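Side-chain contacts in cytochrome c, putative (Shewanella oneidensis, PDB 1SP3), which binds eight haem c groups and is probably a respiratory oxidoreductase that reduces tetrathionate: residues Q249-W252 and S253-G256; N410-D413 and C414-G418. All coordinates share one frame; numbering follows the deposited sequence.

Interaction 1: residues Q249-W252 and S253-G256; sequences QWDW and STAG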
loop_
_atom_site.group_PDB
_atom_site.type_symbol
_atom_site.label_atom_id
_atom_site.label_comp_id
_atom_site.label_asym_id
_atom_site.label_seq_id
_atom_site.Cartn_x
_atom_site.Cartn_y
_atom_site.Cartn_z
ATOM N N GLN A 249 -6.431 -2.129 13.579
ATOM C CA GLN A 249 -6.116 -0.971 14.486
ATOM C C GLN A 249 -4.725 -1.104 15.016
ATOM O O GLN A 249 -4.295 -2.195 15.276
ATOM C CB GLN A 249 -7.026 -0.919 15.694
ATOM C CG GLN A 249 -8.508 -1.150 15.322
ATOM C CD GLN A 249 -9.443 -1.030 16.491
ATOM O OE1 GLN A 249 -10.477 -1.728 16.526
ATOM N NE2 GLN A 249 -9.080 -0.190 17.473
ATOM N N TRP A 250 -4.046 0.030 15.158
ATOM C CA TRP A 250 -2.708 0.126 15.748
ATOM C C TRP A 250 -2.713 1.389 16.661
ATOM O O TRP A 250 -2.578 2.542 16.186
ATOM C CB TRP A 250 -1.640 0.291 14.658
ATOM C CG TRP A 250 -0.227 0.141 15.121
ATOM C CD1 TRP A 250 0.315 0.452 16.386
ATOM C CD2 TRP A 250 0.879 -0.305 14.311
ATOM N NE1 TRP A 250 1.671 0.221 16.353
ATOM C CE2 TRP A 250 2.033 -0.247 15.103
ATOM C CE3 TRP A 250 0.994 -0.724 12.983
ATOM C CZ2 TRP A 250 3.274 -0.627 14.632
ATOM C CZ3 TRP A 250 2.221 -1.121 12.513
ATOM C CH2 TRP A 250 3.354 -1.056 13.327
ATOM N N ASP A 251 -2.788 1.119 17.973
ATOM C CA ASP A 251 -2.674 2.106 19.013
ATOM C C ASP A 251 -1.249 2.124 19.573
ATOM O O ASP A 251 -0.844 1.235 20.410
ATOM C CB ASP A 251 -3.671 1.731 20.125
ATOM C CG ASP A 251 -3.769 2.794 21.215
ATOM O OD1 ASP A 251 -2.951 3.760 21.224
ATOM O OD2 ASP A 251 -4.692 2.739 22.070
ATOM N N TRP A 252 -0.493 3.113 19.126
ATOM C CA TRP A 252 0.901 3.335 19.559
ATOM C C TRP A 252 0.975 3.896 21.010
ATOM O O TRP A 252 1.989 3.829 21.633
ATOM C CB TRP A 252 1.578 4.365 18.652
ATOM C CG TRP A 252 2.154 3.875 17.338
ATOM C CD1 TRP A 252 1.585 4.001 16.094
ATOM C CD2 TRP A 252 3.418 3.216 17.133
ATOM N NE1 TRP A 252 2.417 3.463 15.145
ATOM C CE2 TRP A 252 3.546 2.971 15.756
ATOM C CE3 TRP A 252 4.477 2.834 17.986
ATOM C CZ2 TRP A 252 4.709 2.358 15.185
ATOM C CZ3 TRP A 252 5.570 2.177 17.438
ATOM C CH2 TRP A 252 5.699 1.976 16.048
ATOM N N SER A 253 -0.109 4.453 21.529
ATOM C CA SER A 253 -0.084 5.149 22.820
ATOM C C SER A 253 0.256 4.258 23.977
ATOM O O SER A 253 0.893 4.685 24.938
ATOM C CB SER A 253 -1.424 5.880 23.085
ATOM O OG SER A 253 -2.457 4.918 23.278
ATOM N N THR A 254 -0.170 3.008 23.890
ATOM C CA THR A 254 0.140 2.025 24.886
ATOM C C THR A 254 1.537 1.371 24.783
ATOM O O THR A 254 1.875 0.514 25.619
ATOM C CB THR A 254 -0.951 0.917 24.839
ATOM O OG1 THR A 254 -0.963 0.316 23.532
ATOM C CG2 THR A 254 -2.383 1.504 25.079
ATOM N N ALA A 255 2.348 1.741 23.787
ATOM C CA ALA A 255 3.681 1.089 23.647
ATOM C C ALA A 255 4.514 1.370 24.898
ATOM O O ALA A 255 4.289 2.406 25.571
ATOM C CB ALA A 255 4.446 1.586 22.413
ATOM N N GLY A 256 5.476 0.492 25.187
ATOM C CA GLY A 256 6.504 0.816 26.166
ATOM C C GLY A 256 6.344 0.257 27.574
ATOM O O GLY A 256 7.208 0.528 28.441
#

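Interaction 2: residues N410-D413 and C414-G418; sequences NCND and CHNKG. With HEC (heme c), chain J.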
loop_
_atom_site.group_PDB
_atom_site.type_symbol
_atom_site.label_atom_id
_atom_site.label_comp_id
_atom_site.label_asym_id
_atom_site.label_seq_id
_atom_site.Cartn_x
_atom_site.Cartn_y
_atom_site.Cartn_z
ATOM N N ASN A 410 -25.392 -9.399 -3.835
ATOM C CA ASN A 410 -26.655 -9.366 -4.553
ATOM C C ASN A 410 -27.670 -8.412 -3.881
ATOM O O ASN A 410 -27.347 -7.806 -2.863
ATOM C CB ASN A 410 -27.198 -10.786 -4.765
ATOM C CG ASN A 410 -27.536 -11.104 -6.290
ATOM O OD1 ASN A 410 -28.106 -10.275 -7.027
ATOM N ND2 ASN A 410 -27.191 -12.334 -6.734
ATOM N N CYS A 411 -28.828 -8.238 -4.486
ATOM C CA CYS A 411 -29.793 -7.214 -4.117
ATOM C C CYS A 411 -29.962 -7.091 -2.643
ATOM O O CYS A 411 -29.937 -5.979 -2.168
ATOM C CB CYS A 411 -31.169 -7.423 -4.773
ATOM S SG CYS A 411 -31.048 -8.161 -6.456
ATOM N N ASN A 412 -30.076 -8.231 -1.945
ATOM C CA ASN A 412 -30.313 -8.252 -0.487
ATOM C C ASN A 412 -29.097 -8.001 0.418
ATOM O O ASN A 412 -29.233 -7.805 1.656
ATOM C CB ASN A 412 -31.098 -9.476 -0.057
ATOM C CG ASN A 412 -32.508 -9.413 -0.494
ATOM O OD1 ASN A 412 -33.307 -8.733 0.097
ATOM N ND2 ASN A 412 -32.822 -10.079 -1.594
ATOM N N ASP A 413 -27.935 -7.864 -0.213
ATOM C CA ASP A 413 -26.777 -7.409 0.529
ATOM C C ASP A 413 -26.814 -5.949 0.824
ATOM O O ASP A 413 -26.277 -5.528 1.845
ATOM C CB ASP A 413 -25.506 -7.757 -0.200
ATOM C CG ASP A 413 -25.240 -9.235 -0.163
ATOM O OD1 ASP A 413 -25.252 -9.746 0.966
ATOM O OD2 ASP A 413 -25.125 -9.964 -1.194
ATOM N N CYS A 414 -27.421 -5.188 -0.079
ATOM C CA CYS A 414 -27.576 -3.734 0.086
ATOM C C CYS A 414 -28.970 -3.284 0.395
ATOM O O CYS A 414 -29.095 -2.363 1.176
ATOM C CB CYS A 414 -27.132 -2.992 -1.169
ATOM S SG CYS A 414 -25.374 -3.408 -1.587
ATOM N N HIS A 415 -30.012 -3.868 -0.249
ATOM C CA HIS A 415 -31.398 -3.380 -0.126
ATOM C C HIS A 415 -32.141 -4.220 0.933
ATOM O O HIS A 415 -31.544 -5.185 1.437
ATOM C CB HIS A 415 -32.150 -3.388 -1.498
ATOM C CG HIS A 415 -31.522 -2.473 -2.529
ATOM N ND1 HIS A 415 -31.564 -1.105 -2.434
ATOM C CD2 HIS A 415 -30.795 -2.741 -3.632
ATOM C CE1 HIS A 415 -30.903 -0.561 -3.439
ATOM N NE2 HIS A 415 -30.454 -1.534 -4.204
ATOM N N ASN A 416 -33.373 -3.848 1.281
ATOM C CA ASN A 416 -34.205 -4.654 2.214
ATOM C C ASN A 416 -33.480 -4.812 3.556
ATOM O O ASN A 416 -33.045 -3.846 4.150
ATOM C CB ASN A 416 -34.535 -6.031 1.585
ATOM C CG ASN A 416 -35.396 -5.914 0.345
ATOM O OD1 ASN A 416 -36.124 -4.938 0.181
ATOM N ND2 ASN A 416 -35.268 -6.876 -0.568
ATOM N N LYS A 417 -33.203 -6.022 3.986
ATOM C CA LYS A 417 -32.541 -6.085 5.293
ATOM C C LYS A 417 -31.018 -5.935 5.158
ATOM O O LYS A 417 -30.315 -5.949 6.150
ATOM C CB LYS A 417 -32.958 -7.364 6.021
ATOM C CG LYS A 417 -34.513 -7.452 6.205
ATOM C CD LYS A 417 -35.047 -8.929 6.169
ATOM C CE LYS A 417 -36.200 -9.157 7.255
ATOM N NZ LYS A 417 -36.908 -10.513 7.293
ATOM N N GLY A 418 -30.506 -5.772 3.929
ATOM C CA GLY A 418 -29.054 -5.599 3.711
ATOM C C GLY A 418 -28.451 -4.403 4.429
ATOM O O GLY A 418 -29.069 -3.335 4.546
HETATM FE FE HEC J . -29.634 -1.449 -6.084
HETATM C CHA HEC J . -30.689 1.758 -6.624
HETATM C CHB HEC J . -32.640 -2.584 -7.125
HETATM C CHC HEC J . -28.466 -4.685 -6.205
HETATM C CHD HEC J . -26.946 -0.510 -4.354
HETATM N NA HEC J . -31.339 -0.551 -6.793
HETATM C C1A HEC J . -31.601 0.782 -6.866
HETATM C C2A HEC J . -33.020 0.968 -7.213
HETATM C C3A HEC J . -33.563 -0.244 -7.357
HETATM C C4A HEC J . -32.502 -1.211 -7.097
HETATM C CMA HEC J . -35.045 -0.615 -7.682
HETATM C CAA HEC J . -33.681 2.360 -7.354
HETATM C CBA HEC J . -33.237 2.940 -8.699
HETATM C CGA HEC J . -33.831 2.176 -9.889
HETATM O O1A HEC J . -35.089 2.316 -10.181
HETATM O O2A HEC J . -33.006 1.464 -10.573
HETATM N NB HEC J . -30.397 -3.315 -6.585
HETATM C C1B HEC J . -31.664 -3.514 -7.035
HETATM C C2B HEC J . -31.802 -4.881 -7.380
HETATM C C3B HEC J . -30.617 -5.462 -7.152
HETATM C C4B HEC J . -29.743 -4.480 -6.637
HETATM C CMB HEC J . -33.132 -5.562 -7.927
HETATM C CAB HEC J . -30.256 -6.933 -7.463
HETATM C CBB HEC J . -30.149 -7.346 -8.767
HETATM N NC HEC J . -28.067 -2.457 -5.389
HETATM C C1C HEC J . -27.748 -3.788 -5.475
HETATM C C2C HEC J . -26.537 -4.049 -4.755
HETATM C C3C HEC J . -26.153 -2.893 -4.221
HETATM C C4C HEC J . -27.096 -1.861 -4.613
HETATM C CMC HEC J . -25.879 -5.447 -4.619
HETATM C CAC HEC J . -24.905 -2.488 -3.343
HETATM C CBC HEC J . -23.556 -2.585 -3.556
HETATM N ND HEC J . -28.949 0.392 -5.498
HETATM C C1D HEC J . -27.701 0.521 -4.929
HETATM C C2D HEC J . -27.382 1.908 -5.001
HETATM C C3D HEC J . -28.525 2.569 -5.697
HETATM C C4D HEC J . -29.462 1.557 -5.983
HETATM C CMD HEC J . -26.103 2.606 -4.512
HETATM C CAD HEC J . -28.681 4.049 -6.040
HETATM C CBD HEC J . -28.304 4.219 -7.538
HETATM C CGD HEC J . -28.472 5.672 -7.853
HETATM O O1D HEC J . -28.056 6.574 -7.097
HETATM O O2D HEC J . -29.073 5.967 -8.867
#

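Interaction 1: residues Q249-W252 and S253-G256
Asp251 and Ser253 meet in a local turn contact at the surface, where strand 246-251 ends and the chain bends into the loop leading to strand 271-272. Asp251 carries it. Its CG lies opposite the backbone N (chi1 -173°), beside the carbonyl carbon, and this swings the carboxylate forward along the chain to Ser253. There OD1 takes the Ser253 backbone N at 2.9 Å, on its anti side and 31° out of the carboxylate plane. The same OD1 is met by Ser253 OG, which is folded back between its own N and carbonyl carbon (chi1 68°); the modelled OG to OD1 distance of 2.4 Å is very short, so its exact length is doubtful. Ser253 OG also has a weak bond from Lys335. Replaced by an alanine, Asp251 would lose its carboxylate, which is likely to leave both the N-H and the hydroxyl of Ser253 without this acceptor and the start of the turn freer to flex. Further round, Thr254 OG1 reaches back to Asp251 O in a weak bond of 3.3 Å; its stronger partner is the Asn277 amide on the neighbouring strand. Trp252 O accepts Ala255 N at 3.0 Å. On the inner side, Trp252 is buried against Trp250: the Trp250 NE1 sits 3.4 Å above the plane of the Trp252 ring, over its centre, while Trp252 NE1 lies over a face of Trp250 nearer the rim. Each indole nitrogen has a carbonyl to bond, Lys275 O for Trp250 and Phe63 O for Trp252. The backbone thus leaves the end of the strand through an Asx turn, Asp251 to Ser253, that runs into a type I beta turn from Trp252 to Ala255.

Interaction 2: residues N410-D413 and C414-G418
Cys411 and Cys414 clamp one edge of a haem c through two thioethers, Cys411 SG to CAB at 1.8 Å and Cys414 SG to CAC at 2.0 Å. Next in the chain, His415 reaches the iron at the porphyrin centre, NE2 2.1 Å from FE; His226 supplies the other axial ligand. With CG opposite its carbonyl carbon (chi1 -62°), His415 sends the ring over the porphyrin, and the Asp431 carboxylate takes ND1, fixing the ring's rotation and probably making NE2 a stronger donor. This is the CXXCH motif of c-type cytochromes, wound as a single short helical turn. What holds the turn is Cys411 O, which receives His415 N at 2.9 Å and more weakly Cys414 N. At the start of the turn, Asp413 OD2 uses its anti lone pair for Asn410 N, at 2.7 Å. Beyond the histidine, Asn416 ND2 gives Asn412 OD1 a bond of 2.8 Å that is nearly straight at the hydrogen (165°); the acceptor lies in the Asn416 amide plane, whereas the donor is tilted 30° from that of Asn412. Lys434 holds Asn416 OD1, and a type II' beta turn from His415 brings Gly418 back against Asn412 O.

The two contacts lie in series along the chain and neither nests in nor crosses the other. Coming from the N terminus, past the regions that bind most of the haems, the chain enters the mixed sheet by strand 246-251, and interaction 1 closes its turn at the end of that strand. The remaining strands of the sheet follow, with the long strand 325-339 pairing with both 246-251 (parallel) and 387-397 (antiparallel). From strand 387-397 the chain runs on to helix 411-414, where interaction 2 closes the haem-binding loop near the C terminus. Their centres are 37 Å apart and their nearest atoms about 22 Å, so they do not touch: one contact ends a strand, the other anchors a haem.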